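Local structure of archaemetzincin (Archaeoglobus fulgidus, 3ZVS) at residues A[3-8]-A[30-35]; A[126-131]-A[149-154]; A[45-50]-A[72-77]; A[36-41]-A[53-58]; A[66-71]-A[94-99]. The protein is probably a zinc metalloprotease of the metzincin type whose natural substrate is unknown, carrying one catalytic zinc ion and a second that seems structural. All blocks are in the same frame, centred on the assembly; numbering follows the deposited sequence.

Contact 1. Residues A[3-8]-A[30-35]; sequences IYIQPL and VFVLPA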
# COMPACT_ATOMS: atom_id res chain seq x y z
N ILE A 3 5.37 -12.12 -1.39
CA ILE A 3 5.23 -10.68 -1.19
C ILE A 3 6.40 -10.26 -0.32
O ILE A 3 6.61 -10.82 0.76
CB ILE A 3 3.92 -10.33 -0.44
CG1 ILE A 3 2.71 -10.81 -1.25
CG2 ILE A 3 3.86 -8.82 -0.15
CD1 ILE A 3 1.39 -10.76 -0.52
N TYR A 4 7.16 -9.28 -0.81
CA TYR A 4 8.30 -8.70 -0.11
C TYR A 4 7.87 -7.35 0.39
O TYR A 4 7.53 -6.47 -0.40
CB TYR A 4 9.49 -8.56 -1.06
CG TYR A 4 9.95 -9.89 -1.59
CD1 TYR A 4 9.36 -10.46 -2.69
CD2 TYR A 4 10.97 -10.59 -0.96
CE1 TYR A 4 9.77 -11.68 -3.17
CE2 TYR A 4 11.39 -11.83 -1.43
CZ TYR A 4 10.79 -12.35 -2.54
OH TYR A 4 11.20 -13.59 -3.01
N ILE A 5 7.86 -7.16 1.70
CA ILE A 5 7.58 -5.87 2.30
C ILE A 5 8.89 -5.13 2.51
O ILE A 5 9.79 -5.62 3.17
CB ILE A 5 6.86 -6.01 3.65
CG1 ILE A 5 5.55 -6.79 3.50
CG2 ILE A 5 6.58 -4.67 4.28
CD1 ILE A 5 5.01 -7.32 4.81
N GLN A 6 8.98 -3.95 1.92
CA GLN A 6 10.14 -3.09 2.06
C GLN A 6 9.79 -1.90 2.96
O GLN A 6 9.15 -0.93 2.53
CB GLN A 6 10.61 -2.56 0.68
CG GLN A 6 11.74 -1.54 0.78
CD GLN A 6 12.97 -2.14 1.42
OE1 GLN A 6 13.60 -3.05 0.85
NE2 GLN A 6 13.31 -1.69 2.59
N PRO A 7 10.22 -1.94 4.23
CA PRO A 7 9.97 -0.80 5.11
C PRO A 7 10.80 0.41 4.65
O PRO A 7 12.02 0.27 4.43
CB PRO A 7 10.40 -1.31 6.51
CG PRO A 7 10.55 -2.80 6.35
CD PRO A 7 10.98 -2.99 4.92
N LEU A 8 10.16 1.55 4.52
CA LEU A 8 10.81 2.77 4.08
C LEU A 8 10.39 3.90 5.00
O LEU A 8 9.34 4.51 4.79
CB LEU A 8 10.40 3.12 2.65
CG LEU A 8 10.78 2.13 1.57
CD1 LEU A 8 10.08 2.49 0.27
CD2 LEU A 8 12.25 2.06 1.35
N VAL A 30 5.30 -14.34 2.79
CA VAL A 30 5.66 -12.93 2.98
C VAL A 30 7.04 -12.81 3.61
O VAL A 30 7.40 -13.54 4.54
CB VAL A 30 4.60 -12.26 3.85
CG1 VAL A 30 4.94 -10.83 4.09
CG2 VAL A 30 3.20 -12.38 3.16
N PHE A 31 7.81 -11.87 3.08
CA PHE A 31 9.18 -11.64 3.48
C PHE A 31 9.23 -10.20 3.94
O PHE A 31 8.65 -9.33 3.30
CB PHE A 31 10.14 -11.83 2.31
CG PHE A 31 10.15 -13.23 1.77
CD1 PHE A 31 9.24 -13.61 0.81
CD2 PHE A 31 11.06 -14.15 2.23
CE1 PHE A 31 9.24 -14.90 0.31
CE2 PHE A 31 11.07 -15.44 1.75
CZ PHE A 31 10.16 -15.82 0.79
N VAL A 32 9.93 -9.93 5.02
CA VAL A 32 10.15 -8.56 5.46
C VAL A 32 11.63 -8.24 5.21
O VAL A 32 12.53 -8.84 5.80
CB VAL A 32 9.79 -8.36 6.93
CG1 VAL A 32 10.15 -6.94 7.39
CG2 VAL A 32 8.31 -8.65 7.19
N LEU A 33 11.85 -7.30 4.30
CA LEU A 33 13.18 -6.84 3.91
C LEU A 33 13.76 -5.87 4.95
O LEU A 33 13.06 -5.33 5.79
CB LEU A 33 13.14 -6.19 2.55
CG LEU A 33 12.63 -7.09 1.43
CD1 LEU A 33 12.47 -6.33 0.14
CD2 LEU A 33 13.55 -8.29 1.23
N PRO A 34 15.08 -5.72 4.93
CA PRO A 34 15.70 -4.79 5.87
C PRO A 34 15.15 -3.37 5.72
O PRO A 34 15.02 -2.89 4.62
CB PRO A 34 17.16 -4.81 5.43
CG PRO A 34 17.35 -6.19 4.80
CD PRO A 34 16.06 -6.40 4.07
N ALA A 35 14.84 -2.74 6.84
CA ALA A 35 14.36 -1.37 6.83
C ALA A 35 15.38 -0.39 6.30
O ALA A 35 16.59 -0.57 6.50
CB ALA A 35 13.95 -0.96 8.19

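Contact 2. Residues A[126-131]-A[149-154]; sequences KHCSNN and SFCREC. With ZN (zinc ion), chain E; ZN (zinc ion), chain D.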
# COMPACT_ATOMS: atom_id res chain seq x y z
N LYS A 126 -7.85 -3.51 -11.53
CA LYS A 126 -8.21 -2.10 -11.59
C LYS A 126 -9.20 -1.72 -10.50
O LYS A 126 -9.70 -2.57 -9.76
CB LYS A 126 -8.80 -1.77 -12.96
CG LYS A 126 -7.84 -2.04 -14.10
CD LYS A 126 -8.42 -1.63 -15.47
CE LYS A 126 -7.71 -2.40 -16.59
NZ LYS A 126 -7.93 -3.90 -16.52
N HIS A 127 -9.45 -0.43 -10.33
CA HIS A 127 -10.48 -0.04 -9.38
C HIS A 127 -11.79 -0.71 -9.68
O HIS A 127 -12.17 -0.89 -10.83
CB HIS A 127 -10.63 1.47 -9.34
CG HIS A 127 -9.47 2.12 -8.67
ND1 HIS A 127 -8.97 3.35 -9.04
CD2 HIS A 127 -8.65 1.66 -7.70
CE1 HIS A 127 -7.91 3.62 -8.30
NE2 HIS A 127 -7.71 2.62 -7.46
N CYS A 128 -12.46 -1.08 -8.60
CA CYS A 128 -13.70 -1.85 -8.63
C CYS A 128 -14.82 -1.02 -8.01
O CYS A 128 -14.63 -0.37 -6.96
CB CYS A 128 -13.46 -3.09 -7.77
SG CYS A 128 -14.90 -4.24 -7.75
N SER A 129 -16.01 -1.04 -8.58
CA SER A 129 -17.10 -0.26 -8.00
C SER A 129 -17.96 -1.07 -7.04
O SER A 129 -18.91 -0.57 -6.44
CB SER A 129 -17.96 0.36 -9.07
OG SER A 129 -18.61 -0.64 -9.77
N ASN A 130 -17.59 -2.33 -6.82
CA ASN A 130 -18.37 -3.21 -5.96
C ASN A 130 -18.04 -2.99 -4.48
O ASN A 130 -17.22 -2.14 -4.15
CB ASN A 130 -18.13 -4.67 -6.32
CG ASN A 130 -18.44 -4.98 -7.75
OD1 ASN A 130 -19.25 -4.31 -8.39
ND2 ASN A 130 -17.79 -6.01 -8.27
N ASN A 131 -18.68 -3.76 -3.60
CA ASN A 131 -18.40 -3.73 -2.18
C ASN A 131 -17.10 -4.49 -2.03
O ASN A 131 -17.10 -5.70 -1.89
CB ASN A 131 -19.54 -4.44 -1.46
CG ASN A 131 -19.54 -4.20 0.02
OD1 ASN A 131 -18.52 -3.88 0.61
ND2 ASN A 131 -20.71 -4.37 0.64
N SER A 149 -11.87 -7.19 2.14
CA SER A 149 -11.89 -8.36 1.29
C SER A 149 -12.16 -7.98 -0.16
O SER A 149 -12.82 -6.98 -0.50
CB SER A 149 -12.98 -9.32 1.74
OG SER A 149 -14.18 -8.60 1.88
N PHE A 150 -11.64 -8.82 -1.04
CA PHE A 150 -11.97 -8.71 -2.46
C PHE A 150 -13.37 -9.23 -2.68
O PHE A 150 -13.77 -10.24 -2.10
CB PHE A 150 -11.01 -9.55 -3.31
CG PHE A 150 -9.60 -9.05 -3.27
CD1 PHE A 150 -9.21 -7.94 -4.01
CD2 PHE A 150 -8.66 -9.68 -2.47
CE1 PHE A 150 -7.92 -7.47 -3.97
CE2 PHE A 150 -7.35 -9.21 -2.44
CZ PHE A 150 -6.99 -8.11 -3.17
N CYS A 151 -14.11 -8.54 -3.54
CA CYS A 151 -15.40 -9.03 -4.01
C CYS A 151 -15.21 -10.31 -4.80
O CYS A 151 -14.09 -10.67 -5.19
CB CYS A 151 -16.16 -7.98 -4.84
SG CYS A 151 -15.50 -7.73 -6.51
N ARG A 152 -16.31 -11.00 -5.06
CA ARG A 152 -16.23 -12.27 -5.78
C ARG A 152 -15.66 -12.11 -7.18
O ARG A 152 -14.95 -12.96 -7.68
CB ARG A 152 -17.61 -12.96 -5.85
CG ARG A 152 -18.18 -13.31 -4.50
CD ARG A 152 -19.52 -14.07 -4.60
NE ARG A 152 -20.64 -13.22 -4.99
CZ ARG A 152 -21.26 -13.24 -6.17
NH1 ARG A 152 -20.88 -14.05 -7.12
NH2 ARG A 152 -22.28 -12.40 -6.38
N GLU A 153 -15.93 -10.98 -7.83
CA GLU A 153 -15.37 -10.73 -9.13
C GLU A 153 -13.86 -10.60 -9.08
O GLU A 153 -13.15 -11.20 -9.87
CB GLU A 153 -15.99 -9.51 -9.79
CG GLU A 153 -17.44 -9.76 -10.17
CD GLU A 153 -17.99 -8.68 -11.05
OE1 GLU A 153 -17.65 -7.49 -10.82
OE2 GLU A 153 -18.76 -9.01 -11.98
N CYS A 154 -13.36 -9.77 -8.17
CA CYS A 154 -11.92 -9.56 -8.09
C CYS A 154 -11.20 -10.79 -7.62
O CYS A 154 -10.11 -11.11 -8.12
CB CYS A 154 -11.64 -8.39 -7.17
SG CYS A 154 -12.06 -6.78 -7.87
ZN ZN E . -13.90 -6.06 -6.67
ZN ZN D . -6.10 2.14 -6.36
O HOH W 1 -15.83 -7.75 -0.45

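Contact 3. Residues A[45-50]-A[72-77]; sequences ASRRQY and DIYAKG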
# COMPACT_ATOMS: atom_id res chain seq x y z
N ALA A 45 10.88 19.11 -1.62
CA ALA A 45 11.08 20.03 -0.51
C ALA A 45 10.00 21.10 -0.46
O ALA A 45 9.64 21.56 0.63
CB ALA A 45 12.44 20.69 -0.65
N SER A 46 9.49 21.48 -1.61
CA SER A 46 8.43 22.48 -1.68
C SER A 46 7.15 21.96 -1.02
O SER A 46 6.50 22.67 -0.26
CB SER A 46 8.15 22.85 -3.13
OG SER A 46 7.03 23.72 -3.19
N ARG A 47 6.81 20.69 -1.27
CA ARG A 47 5.56 20.12 -0.78
C ARG A 47 5.71 19.43 0.57
O ARG A 47 4.71 19.15 1.24
CB ARG A 47 5.03 19.12 -1.81
CG ARG A 47 4.75 19.76 -3.15
CD ARG A 47 4.47 18.74 -4.20
NE ARG A 47 3.25 18.05 -3.82
CZ ARG A 47 2.19 17.83 -4.59
NH1 ARG A 47 2.15 18.23 -5.84
NH2 ARG A 47 1.17 17.17 -4.08
N ARG A 48 6.95 19.15 0.96
CA ARG A 48 7.27 18.37 2.14
C ARG A 48 6.59 16.99 2.07
O ARG A 48 6.14 16.44 3.08
CB ARG A 48 6.93 19.18 3.41
CG ARG A 48 7.66 20.54 3.38
CD ARG A 48 7.88 21.26 4.73
NE ARG A 48 8.48 22.58 4.48
CZ ARG A 48 8.76 23.49 5.41
NH1 ARG A 48 8.50 23.27 6.69
NH2 ARG A 48 9.31 24.65 5.04
N GLN A 49 6.54 16.44 0.86
CA GLN A 49 6.05 15.11 0.55
C GLN A 49 7.02 14.39 -0.34
O GLN A 49 7.81 15.03 -1.05
CB GLN A 49 4.71 15.16 -0.19
CG GLN A 49 3.60 15.88 0.51
CD GLN A 49 2.39 16.05 -0.38
OE1 GLN A 49 2.49 16.69 -1.42
NE2 GLN A 49 1.25 15.48 -0.01
N TYR A 50 6.93 13.06 -0.37
CA TYR A 50 7.74 12.23 -1.24
C TYR A 50 6.92 11.81 -2.45
O TYR A 50 5.71 11.54 -2.36
CB TYR A 50 8.26 11.00 -0.48
CG TYR A 50 9.31 11.33 0.55
CD1 TYR A 50 8.96 11.93 1.76
CD2 TYR A 50 10.67 11.07 0.32
CE1 TYR A 50 9.93 12.27 2.73
CE2 TYR A 50 11.64 11.38 1.26
CZ TYR A 50 11.28 11.98 2.46
OH TYR A 50 12.26 12.30 3.38
N ASP A 72 4.19 11.13 4.11
CA ASP A 72 3.14 11.49 3.14
C ASP A 72 3.74 11.44 1.74
O ASP A 72 4.85 11.95 1.47
CB ASP A 72 2.63 12.91 3.46
CG ASP A 72 1.28 13.24 2.84
OD1 ASP A 72 0.48 12.33 2.61
OD2 ASP A 72 1.05 14.46 2.64
N ILE A 73 2.98 10.85 0.82
CA ILE A 73 3.34 10.77 -0.58
C ILE A 73 2.29 11.37 -1.52
O ILE A 73 1.13 11.52 -1.18
CB ILE A 73 3.64 9.31 -1.01
CG1 ILE A 73 2.40 8.41 -0.85
CG2 ILE A 73 4.80 8.72 -0.15
CD1 ILE A 73 2.59 6.98 -1.31
N TYR A 74 2.77 11.74 -2.69
CA TYR A 74 1.92 12.27 -3.76
C TYR A 74 2.42 11.74 -5.09
O TYR A 74 3.48 11.17 -5.19
CB TYR A 74 1.97 13.82 -3.77
CG TYR A 74 3.23 14.34 -4.46
CD1 TYR A 74 4.45 14.31 -3.82
CD2 TYR A 74 3.19 14.84 -5.75
CE1 TYR A 74 5.63 14.75 -4.45
CE2 TYR A 74 4.33 15.25 -6.38
CZ TYR A 74 5.54 15.21 -5.73
OH TYR A 74 6.71 15.61 -6.35
N ALA A 75 1.59 11.87 -6.13
CA ALA A 75 2.00 11.59 -7.51
C ALA A 75 1.51 12.76 -8.35
O ALA A 75 0.73 13.59 -7.89
CB ALA A 75 1.40 10.33 -7.98
N LYS A 76 2.03 12.86 -9.56
CA LYS A 76 1.71 13.98 -10.41
C LYS A 76 0.21 14.25 -10.45
O LYS A 76 -0.59 13.34 -10.64
CB LYS A 76 2.17 13.70 -11.82
CG LYS A 76 1.77 14.80 -12.80
CD LYS A 76 2.47 14.64 -14.15
CE LYS A 76 2.55 13.17 -14.56
NZ LYS A 76 1.25 12.63 -15.01
N GLY A 77 -0.14 15.51 -10.25
CA GLY A 77 -1.51 15.97 -10.35
C GLY A 77 -2.35 15.71 -9.12
O GLY A 77 -3.51 16.12 -9.07

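Contact 4. Residues A[36-41]-A[53-58]; sequences SDVSLK and TCILRM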
# COMPACT_ATOMS: atom_id res chain seq x y z
N SER A 36 14.92 0.62 5.59
CA SER A 36 15.77 1.70 5.13
C SER A 36 14.97 2.98 5.24
O SER A 36 13.74 2.96 5.31
CB SER A 36 16.29 1.47 3.69
OG SER A 36 15.27 1.58 2.72
N ASP A 37 15.65 4.11 5.28
CA ASP A 37 14.96 5.38 5.19
C ASP A 37 14.55 5.63 3.75
O ASP A 37 15.32 5.37 2.82
CB ASP A 37 15.86 6.53 5.65
CG ASP A 37 16.27 6.43 7.11
OD1 ASP A 37 15.67 5.67 7.90
OD2 ASP A 37 17.25 7.12 7.47
N VAL A 38 13.34 6.17 3.55
CA VAL A 38 12.88 6.49 2.22
C VAL A 38 13.88 7.49 1.59
O VAL A 38 14.42 8.37 2.28
CB VAL A 38 11.40 6.93 2.23
CG1 VAL A 38 11.20 8.27 2.97
CG2 VAL A 38 10.85 6.98 0.83
N SER A 39 14.16 7.33 0.30
CA SER A 39 15.21 8.11 -0.35
C SER A 39 14.88 9.60 -0.41
O SER A 39 13.84 9.99 -0.91
CB SER A 39 15.46 7.59 -1.76
OG SER A 39 16.53 8.33 -2.37
N LEU A 40 15.83 10.43 0.06
CA LEU A 40 15.75 11.87 -0.16
C LEU A 40 15.73 12.28 -1.64
O LEU A 40 15.26 13.35 -1.96
CB LEU A 40 16.87 12.60 0.58
CG LEU A 40 16.71 12.61 2.09
CD1 LEU A 40 18.02 13.09 2.72
CD2 LEU A 40 15.55 13.47 2.56
N LYS A 41 16.19 11.41 -2.54
CA LYS A 41 16.05 11.66 -3.97
C LYS A 41 14.60 11.91 -4.33
O LYS A 41 14.30 12.59 -5.29
CB LYS A 41 16.52 10.46 -4.80
CG LYS A 41 18.00 10.12 -4.66
CD LYS A 41 18.88 11.21 -5.25
CE LYS A 41 20.38 10.89 -5.10
NZ LYS A 41 20.77 9.67 -5.85
N THR A 53 6.01 7.83 -7.43
CA THR A 53 6.54 7.26 -8.65
C THR A 53 8.05 7.06 -8.53
O THR A 53 8.60 6.05 -8.93
CB THR A 53 6.21 8.16 -9.84
OG1 THR A 53 4.85 8.57 -9.74
CG2 THR A 53 6.44 7.43 -11.16
N CYS A 54 8.69 8.06 -7.95
CA CYS A 54 10.10 8.01 -7.61
C CYS A 54 10.39 6.80 -6.70
O CYS A 54 11.31 6.02 -6.98
CB CYS A 54 10.49 9.34 -6.97
SG CYS A 54 12.23 9.59 -6.58
N ILE A 55 9.62 6.65 -5.62
CA ILE A 55 9.82 5.54 -4.69
C ILE A 55 9.69 4.20 -5.41
O ILE A 55 10.52 3.32 -5.25
CB ILE A 55 8.84 5.61 -3.53
CG1 ILE A 55 9.13 6.85 -2.67
CG2 ILE A 55 8.90 4.34 -2.70
CD1 ILE A 55 8.04 7.14 -1.67
N LEU A 56 8.66 4.06 -6.22
CA LEU A 56 8.48 2.80 -6.97
C LEU A 56 9.71 2.42 -7.79
O LEU A 56 10.12 1.27 -7.83
CB LEU A 56 7.32 2.89 -7.96
CG LEU A 56 5.91 2.78 -7.47
CD1 LEU A 56 4.95 2.79 -8.64
CD2 LEU A 56 5.75 1.49 -6.68
N ARG A 57 10.29 3.40 -8.48
CA ARG A 57 11.43 3.15 -9.35
C ARG A 57 12.60 2.56 -8.61
O ARG A 57 13.41 1.84 -9.17
CB ARG A 57 11.89 4.46 -10.02
CG ARG A 57 11.33 4.69 -11.39
CD ARG A 57 12.15 5.75 -12.16
NE ARG A 57 12.38 6.96 -11.37
CZ ARG A 57 11.49 7.94 -11.25
NH1 ARG A 57 10.31 7.85 -11.83
NH2 ARG A 57 11.79 8.96 -10.49
N MET A 58 12.72 2.88 -7.32
CA MET A 58 13.88 2.49 -6.53
C MET A 58 13.69 1.10 -5.86
O MET A 58 14.64 0.49 -5.35
CB MET A 58 14.18 3.63 -5.54
CG MET A 58 14.64 4.95 -6.26
SD MET A 58 14.94 6.50 -5.27
CE MET A 58 16.47 6.08 -4.49

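Contact 5. Residues A[66-71]-A[94-99]; sequences LGVTGK and LSVFRL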
# COMPACT_ATOMS: atom_id res chain seq x y z
N LEU A 66 6.20 -4.57 -2.04
CA LEU A 66 5.41 -3.45 -1.51
C LEU A 66 6.26 -2.63 -0.56
O LEU A 66 6.63 -3.09 0.51
CB LEU A 66 4.18 -3.94 -0.75
CG LEU A 66 3.33 -2.83 -0.11
CD1 LEU A 66 2.60 -1.98 -1.13
CD2 LEU A 66 2.33 -3.43 0.89
N GLY A 67 6.58 -1.40 -0.97
CA GLY A 67 7.22 -0.44 -0.09
C GLY A 67 6.17 0.16 0.82
O GLY A 67 5.04 0.40 0.38
N VAL A 68 6.51 0.37 2.08
CA VAL A 68 5.56 0.92 3.05
C VAL A 68 6.26 2.02 3.83
O VAL A 68 7.33 1.79 4.38
CB VAL A 68 5.04 -0.14 4.04
CG1 VAL A 68 3.96 0.45 4.90
CG2 VAL A 68 4.51 -1.41 3.31
N THR A 69 5.68 3.22 3.82
CA THR A 69 6.26 4.37 4.44
C THR A 69 5.28 5.09 5.34
O THR A 69 4.05 5.11 5.09
CB THR A 69 6.83 5.35 3.37
OG1 THR A 69 7.53 6.41 4.03
CG2 THR A 69 5.73 6.00 2.49
N GLY A 70 5.81 5.73 6.38
CA GLY A 70 5.08 6.64 7.21
C GLY A 70 5.06 8.08 6.74
O GLY A 70 4.41 8.94 7.34
N LYS A 71 5.83 8.38 5.68
CA LYS A 71 5.90 9.70 5.08
C LYS A 71 4.70 9.90 4.15
O LYS A 71 4.28 8.98 3.45
CB LYS A 71 7.19 9.86 4.26
CG LYS A 71 8.48 9.74 5.05
CD LYS A 71 8.73 10.91 5.99
CE LYS A 71 10.13 10.75 6.57
NZ LYS A 71 10.46 11.96 7.36
N LEU A 94 2.81 1.94 -0.51
CA LEU A 94 1.75 2.37 0.39
C LEU A 94 2.31 3.40 1.37
O LEU A 94 3.37 3.17 1.96
CB LEU A 94 1.25 1.17 1.19
CG LEU A 94 0.34 1.50 2.38
CD1 LEU A 94 -1.00 2.09 1.97
CD2 LEU A 94 0.12 0.23 3.23
N SER A 95 1.60 4.49 1.61
CA SER A 95 1.89 5.37 2.73
C SER A 95 0.78 5.27 3.76
O SER A 95 -0.41 5.30 3.42
CB SER A 95 1.96 6.81 2.31
OG SER A 95 2.01 7.64 3.46
N VAL A 96 1.17 5.15 5.02
CA VAL A 96 0.22 5.07 6.10
C VAL A 96 -0.02 6.46 6.72
O VAL A 96 -0.83 6.63 7.64
CB VAL A 96 0.65 4.02 7.16
CG1 VAL A 96 0.74 2.65 6.55
CG2 VAL A 96 1.97 4.44 7.79
N PHE A 97 0.64 7.47 6.19
CA PHE A 97 0.54 8.84 6.74
C PHE A 97 -0.90 9.37 6.87
O PHE A 97 -1.29 9.93 7.90
CB PHE A 97 1.37 9.82 5.91
CG PHE A 97 1.29 11.26 6.39
CD1 PHE A 97 0.31 12.12 5.93
CD2 PHE A 97 2.21 11.76 7.28
CE1 PHE A 97 0.25 13.43 6.34
CE2 PHE A 97 2.16 13.08 7.70
CZ PHE A 97 1.15 13.91 7.24
N ARG A 98 -1.70 9.23 5.80
CA ARG A 98 -3.04 9.79 5.78
C ARG A 98 -3.99 8.93 6.57
O ARG A 98 -5.15 9.32 6.77
CB ARG A 98 -3.49 9.90 4.33
CG ARG A 98 -2.69 10.92 3.53
CD ARG A 98 -3.11 12.35 3.84
NE ARG A 98 -2.23 13.32 3.20
CZ ARG A 98 -2.51 14.61 3.04
NH1 ARG A 98 -3.70 15.09 3.38
NH2 ARG A 98 -1.61 15.40 2.47
N LEU A 99 -3.53 7.78 7.04
CA LEU A 99 -4.38 6.85 7.81
C LEU A 99 -4.37 7.07 9.32
O LEU A 99 -5.22 6.51 10.05
CB LEU A 99 -4.00 5.41 7.51
CG LEU A 99 -3.87 5.05 6.02
CD1 LEU A 99 -3.45 3.60 5.84
CD2 LEU A 99 -5.11 5.33 5.22

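Contact 1. Residues A[3-8]-A[30-35]
CD1 of F31 sits 3.6 Å above one face of the Y4 ring, offset toward its rim. The two side chains run side by side and their planes differ by only 13°, but with centroids 4.8 Å apart the rings are slid past each other and barely overlap. L33 CD2 approaches the Y4 ring obliquely, while the edge of F31 has I3 O near its plane. On the opposite face of the sheet I5 CD1 packs on V30 CG1 at 3.6 Å. Parallel bridges pair I3, Y4 and I5 with V30, F31 and V32; F31 N, at 2.8 Å from I3 O, begins a ladder continued by I5 N to F31 O and L33 N to I5 O. Beyond the last bridge, I5 with V32, the Q6 amide continues the join: NE2 donates to P34 O (2.9 Å) and to P7 O (3.0 Å), both in its amide plane, bridging these two main-chain oxygens. P7 CB meets A35 CB at 3.9 Å. This is the parallel pair of a beta-alpha-beta unit: the connecting helix 12-26 packs L18 on I5, P23 on V30 and V15 on V32, and strand 65-69 flanks strand 2-7 as its other neighbour.

Contact 2. Residues A[126-131]-A[149-154]
N130 points its amide at the sulfur of C151, ND2 donating to SG at 3.4 Å in a nearly straight bond (176°) that lies in the amide plane. The same nitrogen donates to E153 OE1 at 3.0 Å, meeting that oxygen from above the carboxylate plane, so two acceptors fix the rotation of the amide. C151 is at the N-cap of helix 152-157, and its SG, bound to a zinc ion at 2.3 Å, also accepts the capping bond from C154 N. Its chi1 of 74° sets the sulfur between backbone N and carbonyl carbon, where it faces both C154 N and the zinc ion. C128 SG and C154 SG, 3.8 Å apart, bind the same zinc, and C132 completes the four-cysteine site. N130 N donates to C128 SG. These N-H donors would be expected to offset some of the negative charge of the thiolates. A water joins N131 O (2.8 Å) to S149 OG (3.0 Å) across the surface. The neighbouring H127 points away from segment 149-154, and its NE2 binds the other, catalytic zinc ion at 2.0 Å together with H117 and H121. The four-cysteine site, which appears to be structural, thus clamps the loop between helices 104-122 and 140-145 onto the start of helix 152-157, right beside the third histidine of the catalytic site.

Contact 3. Residues A[45-50]-A[72-77]
Y50 and I73 form a single parallel bridge, Y50 N donating to D72 O and Y74 N to Y50 O, both at 3.0 Å, although the touching parts as a whole run 96° apart. The R47 guanidinium lies flat on one face of the Y74 ring, planes 15° apart, with Y74 CD2 over the centre of the guanidinium; the R47 chain bends at chi3 (64°), which places NE over the ring centre, and the cation-pi distance from CZ to the ring centroid is 3.8 Å. R47 is held in this plane from the side: its NE (2.9 Å) and NH2 (3.0 Å) both donate to Q49 OE1, which lies at the guanidinium edge. The other end of the Q49 amide, NE2, donates to D72 OD2 at 2.8 Å, reaching it from above the carboxylate plane. D72 OD2 also makes a salt bridge to R98, so a chain of polar bonds runs from R47 through Q49 to D72 and R98. Y50 CB touches I73 CG2 at 4.2 Å. R48 and Q49 face N44 in a G1 beta bulge at the start of strand 49-51, the middle strand of a small sheet between 43-44 and 73-74. Helix 52-58 follows directly and packs I55 on both Y50 and I73.

Contact 4. Residues A[36-41]-A[53-58]
S39 OG accepts from K41 N at 3.1 Å, closing an ST turn at the start of the short 3-10 segment. OG stands anti to the backbone N (chi1 -178°), close to the carbonyl side of its residue. M58 is modelled in two conformers, so all its contacts here are doubtful in detail; in the conformer given, its SD and CE lie next to S39, with K41 CB also near the sulfur, where K41 and M58 are both exposed. The apolar part of the contact is deeper. There V38 CG2 meets I55 CD1 at 3.8 Å and I55 CG1 at 3.9 Å, the two side chains crossing at about a right angle, and Y50 packs against both residues. No hydrogen bond spans the two segments; the join is made by these van der Waals contacts and by a covalent link just beyond K41, for C54, also modelled in two conformers, forms a disulfide with C42. A loop containing an ST turn is thereby joined to helix 52-58 through the C42-C54 disulfide, with V38 and I55 packed together on the buried side.

Contact 5. Residues A[66-71]-A[94-99]
S95 OG stands anti to its backbone N (chi1 170°), and T69 OG1 does likewise (chi1 -173°); each hydroxyl accepts from the backbone N two residues on, F97 N and K71 N, at 3.1 Å in both cases. Two ST turns thus end neighbouring parallel strands. S95 OG also donates to K71 O at 2.6 Å, a short bond that meets the carbonyl from above its plane, while T69 OG1 is hydrogen-bonded to L8 O. Before the turns the strands pair regularly: L94 N to G67 O at 2.9 Å, T69 N to L94 O, and V96 N to T69 O. On one face V68 and L94 lie side by side, CG1 to CD2 at 4.2 Å, and L66 CD1 comes within 4.1 Å of L94 CB. This face packs on helix 104-122, where E114 and A115 touch L94 and Y107 and V111 touch V96; L66 touches the zinc-binding HExxH motif. V96 CG2 lies 3.5 Å from T69 O and also touches G70 CA. F97 has G70 O at its ring edge, in plane. Chemically, the apolar face of L66, V68 and L94 backs the zinc-binding helix 104-122, and the hydroxyls of T69 and S95 take up main-chain groups where the ladder stops. That fixes the strand ends next to K71, whose NZ binds a malonate ion, probably from the crystallisation liquor.

In the fold
From the N terminus, contact 1 closes the first loop, bringing strand 29-32 back beside strand 2-7 after helix 12-26. The chain passes straight into contact 4, which joins segment 36-41 to helix 52-58; P7 and S36 link the two. Contact 3 opens within that loop and ends beyond it, so the two cross, and contact 5 crosses contact 3 in turn, the two touching where segment 72-77 meets segment 94-99. Contacts 1 and 5 belong to one five-stranded sheet, where strands 2-7 and 65-69 are neighbours. Contact 2 comes last, in series with all the others and across the chain's centre from contacts 1 and 4; it fastens the C-terminal part beyond the zinc-binding helix 104-122.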